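Local coordinates for protein arylalkylamine N-Acetyltransferase 2 (Aedes aegypti, PDB 4FD5) that probably transfers acyl groups from acyl-coenzyme A to the amine of arylalkylamines such as dopamine and serotonin, at residues A[105-110]-A[202-207]. Sequence-based numbering, arbitrary orientation.
Sequences FKKIFK and EQIFVV
The water that joins Lys107 to Ile204 carries the polar side of this contact: it accepts a hydrogen bond from Lys107 NZ at 2.6 Å and donates one to Ile204 O at 2.8 Å. Lys107 gets there with CG anti to its carbonyl carbon (chi1 -65°) and an extended chain beyond, which brings the aliphatic part of the side chain past Ile204, CD lying 4.0 Å from Ile204 CG2. The case illustrates how a lysine can serve two surroundings at once, methylenes against apolar groups and the ammonium bonded to a water.

Beside it, the ring of Phe205 points its far edge at the helix backbone. CZ comes within 3.7 Å of Lys107 O and equally near Ile108 N, both lying near the ring plane, while Lys107 CB approaches the same corner. Ile108 crosses the phenyl side chain at about a right angle and sets CG1 3.7 Å from Phe205 CE1. Ile204 CG2 sits 3.7 Å above one face, offset toward the rim, and Leu36 and Ala39 of helix 35-39 also touch Phe205, which is buried. Within the loop, Gln203 NE2 bonds Phe205 O at 2.8 Å, the donor tilted 33° from the carbonyl plane, a side-chain bond that spans Ile204.

The contact thus seats the loop between strands 186-192 and 213-220 of this GNAT-family acetyltransferase against helix 103-116. The direct touches are van der Waals, most of them at the edge of Phe205, where the slightly positive C-H rim probably suits the carbonyl oxygen of Lys107. This implies a small, partly buried interface, joined by packing and one bridging water, with no direct polar bond between the two segments.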
loop_
_atom_site.group_PDB
_atom_site.type_symbol
_atom_site.label_atom_id
_atom_site.label_comp_id
_atom_site.label_asym_id
_atom_site.label_seq_id
_atom_site.Cartn_x
_atom_site.Cartn_y
_atom_site.Cartn_z
ATOM N N PHE A 105 10.240 -10.135 -6.530
ATOM C CA PHE A 105 9.618 -9.782 -5.264
ATOM C C PHE A 105 10.685 -9.318 -4.282
ATOM O O PHE A 105 10.517 -8.315 -3.591
ATOM C CB PHE A 105 8.841 -10.964 -4.692
ATOM C CG PHE A 105 8.046 -10.617 -3.471
ATOM C CD1 PHE A 105 8.593 -10.776 -2.208
ATOM C CD2 PHE A 105 6.764 -10.110 -3.583
ATOM C CE1 PHE A 105 7.871 -10.448 -1.075
ATOM C CE2 PHE A 105 6.031 -9.781 -2.447
ATOM C CZ PHE A 105 6.588 -9.950 -1.199
ATOM N N LYS A 106 11.798 -10.038 -4.233
ATOM C CA LYS A 106 12.870 -9.669 -3.320
ATOM C C LYS A 106 13.418 -8.265 -3.604
ATOM O O LYS A 106 13.758 -7.539 -2.672
ATOM C CB LYS A 106 13.990 -10.701 -3.364
ATOM C CG LYS A 106 15.068 -10.457 -2.340
ATOM C CD LYS A 106 16.117 -11.567 -2.381
ATOM C CE LYS A 106 17.424 -11.138 -1.689
ATOM N NZ LYS A 106 18.501 -12.168 -1.813
ATOM N N LYS A 107 13.511 -7.892 -4.882
ATOM C CA LYS A 107 13.936 -6.522 -5.214
ATOM C C LYS A 107 13.012 -5.481 -4.573
ATOM O O LYS A 107 13.471 -4.470 -3.979
ATOM C CB LYS A 107 13.932 -6.314 -6.720
ATOM C CG LYS A 107 14.952 -7.176 -7.450
ATOM C CD LYS A 107 14.883 -6.915 -8.938
ATOM C CE LYS A 107 15.929 -7.742 -9.682
ATOM N NZ LYS A 107 15.681 -7.725 -11.142
ATOM N N ILE A 108 11.710 -5.728 -4.716
ATOM C CA ILE A 108 10.723 -4.807 -4.126
ATOM C C ILE A 108 10.808 -4.759 -2.587
ATOM O O ILE A 108 10.910 -3.678 -1.972
ATOM C CB ILE A 108 9.301 -5.198 -4.556
ATOM C CG1 ILE A 108 9.159 -5.055 -6.073
ATOM C CG2 ILE A 108 8.261 -4.345 -3.816
ATOM C CD1 ILE A 108 7.909 -5.708 -6.627
ATOM N N PHE A 109 10.772 -5.938 -1.969
ATOM C CA PHE A 109 10.873 -6.034 -0.515
ATOM C C PHE A 109 12.109 -5.284 -0.008
ATOM O O PHE A 109 12.038 -4.504 0.942
ATOM C CB PHE A 109 10.920 -7.506 -0.076
ATOM C CG PHE A 109 10.898 -7.701 1.426
ATOM C CD1 PHE A 109 9.730 -8.092 2.077
ATOM C CD2 PHE A 109 12.039 -7.488 2.186
ATOM C CE1 PHE A 109 9.707 -8.271 3.459
ATOM C CE2 PHE A 109 12.022 -7.664 3.566
ATOM C CZ PHE A 109 10.856 -8.052 4.201
ATOM N N LYS A 110 13.241 -5.525 -0.660
ATOM C CA LYS A 110 14.502 -4.906 -0.294
ATOM C C LYS A 110 14.449 -3.385 -0.357
ATOM O O LYS A 110 14.890 -2.714 0.579
ATOM C CB LYS A 110 15.630 -5.440 -1.180
ATOM C CG LYS A 110 17.018 -4.967 -0.797
ATOM C CD LYS A 110 18.085 -5.706 -1.619
ATOM C CE LYS A 110 19.331 -4.851 -1.831
ATOM N NZ LYS A 110 20.092 -4.582 -0.576
ATOM N N GLU A 202 23.086 -0.807 -13.058
ATOM C CA GLU A 202 21.893 -0.467 -13.848
ATOM C C GLU A 202 20.654 -0.269 -12.969
ATOM O O GLU A 202 20.587 -0.766 -11.848
ATOM C CB GLU A 202 21.607 -1.511 -14.936
ATOM C CG GLU A 202 22.756 -1.740 -15.927
ATOM C CD GLU A 202 22.564 -1.052 -17.278
ATOM O OE1 GLU A 202 22.318 -1.767 -18.286
ATOM O OE2 GLU A 202 22.698 0.196 -17.345
ATOM N N GLN A 203 19.685 0.450 -13.510
ATOM C CA GLN A 203 18.456 0.775 -12.790
ATOM C C GLN A 203 17.706 -0.487 -12.395
ATOM O O GLN A 203 17.419 -1.327 -13.251
ATOM C CB GLN A 203 17.570 1.625 -13.683
ATOM C CG GLN A 203 16.811 2.691 -12.950
ATOM C CD GLN A 203 16.008 3.583 -13.867
ATOM O OE1 GLN A 203 16.540 4.200 -14.787
ATOM N NE2 GLN A 203 14.709 3.658 -13.618
ATOM N N ILE A 204 17.369 -0.620 -11.111
ATOM C CA ILE A 204 16.693 -1.820 -10.630
ATOM C C ILE A 204 15.222 -1.806 -11.040
ATOM O O ILE A 204 14.666 -2.841 -11.432
ATOM C CB ILE A 204 16.844 -2.001 -9.098
ATOM C CG1 ILE A 204 18.314 -2.312 -8.743
ATOM C CG2 ILE A 204 15.924 -3.105 -8.596
ATOM C CD1 ILE A 204 18.607 -2.347 -7.247
ATOM N N PHE A 205 14.604 -0.630 -10.952
ATOM C CA PHE A 205 13.213 -0.450 -11.360
ATOM C C PHE A 205 13.113 0.598 -12.453
ATOM O O PHE A 205 13.266 1.789 -12.194
ATOM C CB PHE A 205 12.337 -0.013 -10.174
ATOM C CG PHE A 205 12.280 -1.014 -9.066
ATOM C CD1 PHE A 205 11.570 -2.192 -9.225
ATOM C CD2 PHE A 205 12.933 -0.779 -7.872
ATOM C CE1 PHE A 205 11.518 -3.122 -8.204
ATOM C CE2 PHE A 205 12.885 -1.711 -6.842
ATOM C CZ PHE A 205 12.184 -2.882 -7.013
ATOM N N VAL A 206 12.849 0.150 -13.672
ATOM C CA VAL A 206 12.546 1.066 -14.751
ATOM C C VAL A 206 11.034 1.173 -14.778
ATOM O O VAL A 206 10.351 0.237 -15.188
ATOM C CB VAL A 206 13.064 0.548 -16.112
ATOM C CG1 VAL A 206 12.627 1.485 -17.249
ATOM C CG2 VAL A 206 14.575 0.400 -16.085
ATOM N N VAL A 207 10.522 2.303 -14.304
ATOM C CA VAL A 207 9.083 2.469 -14.102
ATOM C C VAL A 207 8.446 3.373 -15.151
ATOM O O VAL A 207 9.053 4.340 -15.615
ATOM C CB VAL A 207 8.770 3.049 -12.702
ATOM C CG1 VAL A 207 9.469 2.244 -11.625
ATOM C CG2 VAL A 207 9.183 4.508 -12.628
HETATM O O HOH W 1 16.093 -5.250 -11.851
#